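Local coordinates for protein endo-1,4-beta-xylanase C (Paenibacillus barcinonensis, PDB 4XUR) that degrades xylan as an endo-acting beta-1,4-xylanase, represented here by its second family 22 xylan-binding module with a xylo-oligosaccharide bound, at residues Arg55-Thr58 with Tyr59-Pro62; Arg29-Gly32 with Thr33-Leu36; Glu155-Glu158 with Thr159-Ile162. All blocks are in the same frame, centred on the assembly; numbering follows the deposited sequence.

Contact 1 (Arg55-Thr58 with Tyr59-Pro62). With XYP (beta-D-xylopyranose), chain D.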
loop_
_atom_site.group_PDB
_atom_site.type_symbol
_atom_site.label_atom_id
_atom_site.label_comp_id
_atom_site.label_asym_id
_atom_site.label_seq_id
_atom_site.Cartn_x
_atom_site.Cartn_y
_atom_site.Cartn_z
ATOM N N ARG A 55 7.113 5.148 11.285
ATOM C CA ARG A 55 5.866 4.448 11.545
ATOM C C ARG A 55 5.744 4.221 13.065
ATOM O O ARG A 55 6.692 3.801 13.695
ATOM C CB ARG A 55 5.808 3.122 10.777
ATOM C CG ARG A 55 6.041 3.231 9.254
ATOM C CD ARG A 55 6.112 1.840 8.570
ATOM N NE ARG A 55 4.815 1.103 8.693
ATOM C CZ ARG A 55 4.666 -0.107 9.219
ATOM N NH1 ARG A 55 5.670 -0.793 9.686
ATOM N NH2 ARG A 55 3.422 -0.655 9.310
ATOM N N SER A 56 4.585 4.525 13.610
ATOM C CA SER A 56 4.351 4.265 15.066
ATOM C C SER A 56 2.981 3.586 15.248
ATOM O O SER A 56 2.430 3.559 16.375
ATOM C CB SER A 56 4.442 5.565 15.851
ATOM O OG SER A 56 3.470 6.523 15.536
ATOM N N GLU A 57 2.445 3.051 14.161
ATOM C CA GLU A 57 1.312 2.155 14.205
ATOM C C GLU A 57 1.459 1.105 13.090
ATOM O O GLU A 57 2.203 1.302 12.107
ATOM C CB GLU A 57 -0.011 2.927 14.024
ATOM C CG GLU A 57 -0.310 4.068 14.975
ATOM C CD GLU A 57 -0.617 3.657 16.415
ATOM O OE1 GLU A 57 -0.795 2.474 16.712
ATOM O OE2 GLU A 57 -0.639 4.583 17.296
ATOM N N THR A 58 0.799 -0.047 13.261
ATOM C CA THR A 58 0.874 -1.110 12.252
ATOM C C THR A 58 0.236 -0.587 10.992
ATOM O O THR A 58 0.630 -0.972 9.892
ATOM C CB THR A 58 0.061 -2.398 12.631
ATOM O OG1 THR A 58 -1.317 -2.037 12.833
ATOM C CG2 THR A 58 0.613 -3.065 13.874
ATOM N N TYR A 59 -0.761 0.293 11.174
ATOM C CA TYR A 59 -1.534 0.817 10.043
ATOM C C TYR A 59 -0.903 2.005 9.278
ATOM O O TYR A 59 -1.475 2.447 8.257
ATOM C CB TYR A 59 -2.968 1.131 10.494
ATOM C CG TYR A 59 -3.132 2.185 11.536
ATOM C CD1 TYR A 59 -3.096 3.536 11.208
ATOM C CD2 TYR A 59 -3.358 1.838 12.885
ATOM C CE1 TYR A 59 -3.262 4.520 12.186
ATOM C CE2 TYR A 59 -3.538 2.827 13.867
ATOM C CZ TYR A 59 -3.492 4.160 13.498
ATOM O OH TYR A 59 -3.664 5.166 14.455
ATOM N N HIS A 60 0.226 2.508 9.747
ATOM C CA HIS A 60 1.025 3.467 8.985
ATOM C C HIS A 60 1.648 2.787 7.771
ATOM O O HIS A 60 2.246 1.719 7.874
ATOM C CB HIS A 60 2.111 4.109 9.876
ATOM C CG HIS A 60 1.565 4.968 10.935
ATOM N ND1 HIS A 60 2.351 5.519 11.938
ATOM C CD2 HIS A 60 0.319 5.433 11.142
ATOM C CE1 HIS A 60 1.583 6.257 12.726
ATOM N NE2 HIS A 60 0.352 6.229 12.265
ATOM N N GLY A 61 1.538 3.437 6.627
ATOM C CA GLY A 61 2.007 2.895 5.363
ATOM C C GLY A 61 1.632 3.766 4.199
ATOM O O GLY A 61 0.839 4.714 4.377
ATOM N N PRO A 62 2.229 3.501 3.017
ATOM C CA PRO A 62 1.974 4.392 1.871
ATOM C C PRO A 62 0.599 4.080 1.228
ATOM O O PRO A 62 0.302 2.907 1.028
ATOM C CB PRO A 62 3.134 4.018 0.900
ATOM C CG PRO A 62 3.400 2.575 1.204
ATOM C CD PRO A 62 3.039 2.336 2.651
HETATM C C1 XYP D . -6.917 4.705 11.060
HETATM C C2 XYP D . -7.544 3.910 12.163
HETATM C C3 XYP D . -7.041 2.499 12.207
HETATM C C4 XYP D . -7.161 1.871 10.804
HETATM C C5 XYP D . -6.538 2.771 9.749
HETATM O O2 XYP D . -7.264 4.575 13.446
HETATM O O3 XYP D . -7.800 1.709 13.115
HETATM O O4 XYP D . -6.496 0.644 10.805
HETATM O O5 XYP D . -7.149 4.049 9.776
#

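Contact 2 (Arg29-Gly32 with Thr33-Leu36). With XYP (beta-D-xylopyranose), chain B; XYP (beta-D-xylopyranose), chain D.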
loop_
_atom_site.group_PDB
_atom_site.type_symbol
_atom_site.label_atom_id
_atom_site.label_comp_id
_atom_site.label_asym_id
_atom_site.label_seq_id
_atom_site.Cartn_x
_atom_site.Cartn_y
_atom_site.Cartn_z
ATOM N N ARG A 29 0.284 9.235 -0.180
ATOM C CA ARG A 29 0.143 9.937 1.121
ATOM C C ARG A 29 0.340 8.966 2.301
ATOM O O ARG A 29 0.165 7.766 2.173
ATOM C CB ARG A 29 -1.155 10.693 1.298
ATOM C CG ARG A 29 -2.458 9.898 1.334
ATOM C CD ARG A 29 -3.630 10.753 1.793
ATOM N NE ARG A 29 -4.912 10.041 1.786
ATOM C CZ ARG A 29 -5.384 9.263 2.761
ATOM N NH1 ARG A 29 -4.673 8.988 3.904
ATOM N NH2 ARG A 29 -6.620 8.714 2.615
ATOM N N ALA A 30 0.665 9.561 3.456
ATOM C CA ALA A 30 0.649 8.840 4.725
ATOM C C ALA A 30 -0.805 8.635 5.242
ATOM O O ALA A 30 -1.744 9.363 4.831
ATOM C CB ALA A 30 1.488 9.644 5.755
ATOM N N ARG A 31 -0.979 7.722 6.206
ATOM C CA ARG A 31 -2.255 7.453 6.830
ATOM C C ARG A 31 -2.384 8.077 8.238
ATOM O O ARG A 31 -3.488 8.195 8.772
ATOM C CB ARG A 31 -2.480 5.947 6.890
ATOM C CG ARG A 31 -2.450 5.321 5.492
ATOM C CD ARG A 31 -2.927 3.841 5.492
ATOM N NE ARG A 31 -4.347 3.748 5.688
ATOM C CZ ARG A 31 -4.957 2.989 6.613
ATOM N NH1 ARG A 31 -4.249 2.273 7.484
ATOM N NH2 ARG A 31 -6.289 2.977 6.647
ATOM N N GLY A 32 -1.243 8.418 8.835
ATOM C CA GLY A 32 -1.181 9.112 10.136
ATOM C C GLY A 32 -0.009 10.049 10.177
ATOM O O GLY A 32 0.079 10.977 9.409
ATOM N N THR A 33 0.900 9.805 11.147
ATOM C CA THR A 33 2.035 10.688 11.379
ATOM C C THR A 33 3.323 10.229 10.735
ATOM O O THR A 33 4.389 10.817 10.944
ATOM C CB THR A 33 2.253 10.846 12.900
ATOM O OG1 THR A 33 2.373 9.532 13.465
ATOM C CG2 THR A 33 1.099 11.563 13.516
ATOM N N GLU A 34 3.260 9.162 9.947
ATOM C CA GLU A 34 4.463 8.629 9.281
ATOM C C GLU A 34 4.953 9.521 8.101
ATOM O O GLU A 34 4.246 10.451 7.655
ATOM C CB GLU A 34 4.288 7.170 8.871
ATOM C CG GLU A 34 3.404 6.905 7.642
ATOM C CD GLU A 34 1.942 6.985 7.863
ATOM O OE1 GLU A 34 1.469 7.697 8.759
ATOM O OE2 GLU A 34 1.178 6.302 7.096
ATOM N N LYS A 35 6.132 9.199 7.657
ATOM C CA LYS A 35 6.841 10.034 6.630
ATOM C C LYS A 35 7.055 9.183 5.383
ATOM O O LYS A 35 7.596 8.080 5.426
ATOM C CB LYS A 35 8.169 10.479 7.159
ATOM C CG LYS A 35 9.102 11.024 6.110
ATOM C CD LYS A 35 10.492 11.323 6.733
ATOM C CE LYS A 35 11.370 12.074 5.746
ATOM N NZ LYS A 35 12.147 11.153 4.820
ATOM N N LEU A 36 6.641 9.768 4.248
ATOM C CA LEU A 36 6.876 9.187 2.922
ATOM C C LEU A 36 7.868 9.995 2.116
ATOM O O LEU A 36 7.847 11.235 2.155
ATOM C CB LEU A 36 5.534 9.194 2.138
ATOM C CG LEU A 36 4.696 7.918 2.226
ATOM C CD1 LEU A 36 4.059 7.789 3.589
ATOM C CD2 LEU A 36 3.636 7.911 1.085
HETATM O O1 XYP B . -4.765 10.118 11.794
HETATM C C1 XYP B . -6.171 9.918 11.511
HETATM C C2 XYP B . -6.337 9.471 10.047
HETATM C C3 XYP B . -7.030 8.121 9.840
HETATM C C4 XYP B . -6.501 7.094 10.838
HETATM C C5 XYP B . -6.034 7.647 12.210
HETATM O O2 XYP B . -7.018 10.450 9.265
HETATM O O3 XYP B . -6.697 7.639 8.490
HETATM O O4 XYP B . -7.525 6.112 10.986
HETATM O O5 XYP B . -6.664 8.924 12.418
HETATM C C1 XYP D . -6.917 4.705 11.060
HETATM C C2 XYP D . -7.544 3.910 12.163
HETATM C C3 XYP D . -7.041 2.499 12.207
HETATM C C4 XYP D . -7.161 1.871 10.804
HETATM C C5 XYP D . -6.538 2.771 9.749
HETATM O O2 XYP D . -7.264 4.575 13.446
HETATM O O3 XYP D . -7.800 1.709 13.115
HETATM O O4 XYP D . -6.496 0.644 10.805
HETATM O O5 XYP D . -7.149 4.049 9.776
#

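Contact 3 (Glu155-Glu158 with Thr159-Ile162)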
loop_
_atom_site.group_PDB
_atom_site.type_symbol
_atom_site.label_atom_id
_atom_site.label_comp_id
_atom_site.label_asym_id
_atom_site.label_seq_id
_atom_site.Cartn_x
_atom_site.Cartn_y
_atom_site.Cartn_z
ATOM N N GLU A 155 -0.721 -2.798 22.019
ATOM C CA GLU A 155 0.241 -3.902 21.843
ATOM C C GLU A 155 1.322 -3.681 20.724
ATOM O O GLU A 155 2.132 -4.535 20.474
ATOM C CB GLU A 155 -0.539 -5.187 21.464
ATOM C CG GLU A 155 -1.358 -5.855 22.568
ATOM C CD GLU A 155 -1.367 -7.384 22.420
ATOM O OE1 GLU A 155 -2.048 -7.952 21.531
ATOM O OE2 GLU A 155 -0.678 -8.043 23.210
ATOM N N VAL A 156 1.316 -2.530 20.043
ATOM C CA VAL A 156 2.241 -2.326 18.870
ATOM C C VAL A 156 3.680 -2.425 19.366
ATOM O O VAL A 156 4.016 -1.915 20.450
ATOM C CB VAL A 156 1.964 -0.959 18.180
ATOM C CG1 VAL A 156 2.957 -0.696 17.058
ATOM C CG2 VAL A 156 0.560 -0.955 17.620
ATOM N N THR A 157 4.535 -3.033 18.576
ATOM C CA THR A 157 5.965 -3.209 18.947
ATOM C C THR A 157 6.903 -2.583 17.906
ATOM O O THR A 157 6.471 -2.061 16.901
ATOM C CB THR A 157 6.322 -4.697 19.007
ATOM O OG1 THR A 157 6.154 -5.254 17.700
ATOM C CG2 THR A 157 5.407 -5.418 19.944
ATOM N N GLU A 158 8.180 -2.621 18.205
ATOM C CA GLU A 158 9.229 -2.268 17.247
ATOM C C GLU A 158 9.204 -3.010 15.932
ATOM O O GLU A 158 9.347 -2.371 14.848
ATOM C CB GLU A 158 10.559 -2.585 17.876
ATOM C CG GLU A 158 11.751 -2.585 16.877
ATOM C CD GLU A 158 13.084 -2.384 17.534
ATOM O OE1 GLU A 158 14.058 -2.069 16.786
ATOM O OE2 GLU A 158 13.203 -2.468 18.766
ATOM N N THR A 159 9.105 -4.328 15.984
ATOM C CA THR A 159 9.168 -5.196 14.813
ATOM C C THR A 159 7.985 -4.900 13.889
ATOM O O THR A 159 8.097 -4.990 12.667
ATOM C CB THR A 159 9.141 -6.694 15.208
ATOM O OG1 THR A 159 8.165 -6.922 16.234
ATOM C CG2 THR A 159 10.477 -7.128 15.758
ATOM N N ASP A 160 6.854 -4.550 14.484
ATOM C CA ASP A 160 5.654 -4.166 13.734
ATOM C C ASP A 160 5.797 -2.893 12.931
ATOM O O ASP A 160 5.124 -2.731 11.872
ATOM C CB ASP A 160 4.464 -3.913 14.693
ATOM C CG ASP A 160 3.960 -5.165 15.346
ATOM O OD1 ASP A 160 3.824 -6.249 14.720
ATOM O OD2 ASP A 160 3.642 -5.043 16.546
ATOM N N THR A 161 6.647 -1.964 13.393
ATOM C CA THR A 161 6.658 -0.597 12.870
ATOM C C THR A 161 7.917 -0.258 12.100
ATOM O O THR A 161 8.303 0.908 12.000
ATOM C CB THR A 161 6.343 0.461 13.969
ATOM O OG1 THR A 161 7.285 0.323 15.023
ATOM C CG2 THR A 161 4.920 0.344 14.480
ATOM N N ILE A 162 8.616 -1.286 11.629
ATOM C CA ILE A 162 9.784 -1.068 10.866
ATOM C C ILE A 162 9.505 -0.292 9.573
ATOM O O ILE A 162 8.413 -0.416 8.984
ATOM C CB ILE A 162 10.519 -2.395 10.472
ATOM C CG1 ILE A 162 9.554 -3.349 9.779
ATOM C CG2 ILE A 162 11.167 -3.015 11.686
ATOM C CD1 ILE A 162 10.188 -4.012 8.595
HETATM O O HOH W 1 10.235 0.037 14.474
#

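Contact 1 (Arg55-Thr58 with Tyr59-Pro62)
A local turn contact, built on a type I beta turn from Glu57 to His60, joins Arg55, Ser56 and Glu57 to Tyr59 and His60 in the loop between strands 48-53 and 63-65 of this beta-sandwich carbohydrate-binding module. The turn's own backbone bond, His60 N to Glu57 O, is weak at 3.3 Å, and side-chain bonds to the backbone add to it. Arg55 holds His60 O side-on with two nitrogens: NE is 2.8 Å from His60 O and NH2 is 3.0 Å from the same atom. The oxygen lies in the guanidinium plane, although NE approaches from above the carbonyl plane and NH2 within it. NH1 of Arg55 reaches the backbone oxygens of Asp160 and Ile162, tying the turn to the loop that precedes strand 164-173.

Glu57 works through its aliphatic part. CB makes a CH-pi contact with each ring, 3.6 Å from the Tyr59 centroid and 3.8 Å from that of His60. The carboxylate then runs alongside Tyr59, its plane only 7° from the ring. The opposite face of Tyr59, a residue of the glycan pocket, receives a xylose, whose C3 stands 3.7 Å above the ring plane over its centre. Chi1 of His60 (-67°) sets CG beside the backbone N, and the ring's own rotation turns ND1 to Ser56 N, which donates over 3.0 Å in an almost straight bond (173°) from somewhat outside the ring plane.

Contact 2 (Arg29-Gly32 with Thr33-Leu36)
Glu34 folds back from just before strand 35-40 to bond the backbone of Arg31 and Gly32. From CB, its CG is placed between the backbone N and the carbonyl carbon (chi1 75°), and a second bend at chi2 brings the chain over Ala30. CG meets the methyl CB of Ala30 at 3.8 Å, and CD comes closer, 3.4 Å from Ala30 CB. At the tip the two oxygens divide their work. OE1 receives Gly32 N at 2.8 Å on its syn lone pair, whereas OE2 receives Arg31 N at 2.7 Å in a practically straight bond that arrives from above the carboxylate plane. OE2 also accepts from Gly61 N of the neighbouring loop. A glutamine in its place would put an NH2 where one oxygen accepts, and would probably leave the amide of Arg31 or Gly32 without its mate and the loop less firmly set.

Further along, Leu36 adds an apolar contact, its CD1 3.8 Å from Ala30 CB, while CD2 lies against the backbone oxygen of Arg29.

The gripped backbone carries Arg31, whose NH2 comes within 3.1 Å of C5 of one xylose; Tyr59 O and Glu98 bind this guanidinium, which also makes a cation-pi contact with Tyr145. Arg31 O accepts a weak bond from O3 of the adjoining xylose. A buried glutamate thus holds the backbone of the sugar-contacting arginine in a binding-site loop of a beta-sandwich xylan-binding module.

Contact 3 (Glu155-Glu158 with Thr159-Ile162)
The carboxylate of Asp160 is met twice by Thr157: the hydroxyl OG1 stands over one face, 76° out of the carboxylate plane, while the backbone N approaches the anti side of OD2, 16° from that plane. Both donate to the same oxygen, with Thr157 OG1 2.8 Å and Thr157 N 3.0 Å from Asp160 OD2. Asp160 N returns a weak bond to Thr157 OG1 at 3.4 Å, so the pair has the reciprocal pattern of a capping box, one leg weak, around a single turn. It lies in the loop that leads into strand 164-173 of the beta-sandwich.

That turn is closed by Thr161 N donating to Glu158 O, three residues back, and the residues between, Thr159 and Asp160, have helical backbone angles. Thr157 OG1 is further held by a third partner, the hydroxyl of Thr159, which donates to it over 3.0 Å. The threonine oxygen is therefore both donor and acceptor, which helps fix its rotation; it occupies the position between backbone N and carbonyl carbon (chi1 63°), from which it can face Asp160. Two donors on one oxygen would tend to stabilise the charged form of Asp160.

On the apolar side the side chains of Val156 and Thr161 cross at about a right angle, with Val156 CG1 and Thr161 CG2 tight at 3.4 Å. The backbone oxygen of Asp160 accepts from Thr148 OG1, which binds this loop to its neighbour. One water donates to Glu158 O at 2.6 Å and is also hydrogen-bonded to Thr161 OG1 at 3.0 Å.

How the contacts relate
Along the chain contact 2 comes first, then contact 1, then contact 3, all in the same beta-sandwich module; contact 2 runs from a loop into strand 35-40, and the other two lie in loops. Contact 1 is the middle piece in space as well: its centre is about 7 Å from that of contact 2 and about 9 Å from that of contact 3, whereas the centres of contacts 2 and 3 are about 16 Å apart and their nearest atoms about 8 Å. Contacts 1 and 2 share one xylose and contribute to the glycan pocket. Through probable hydrogen bonds to both, contact 1 connects the sugar-touching loop 29-36 with the loop 155-162.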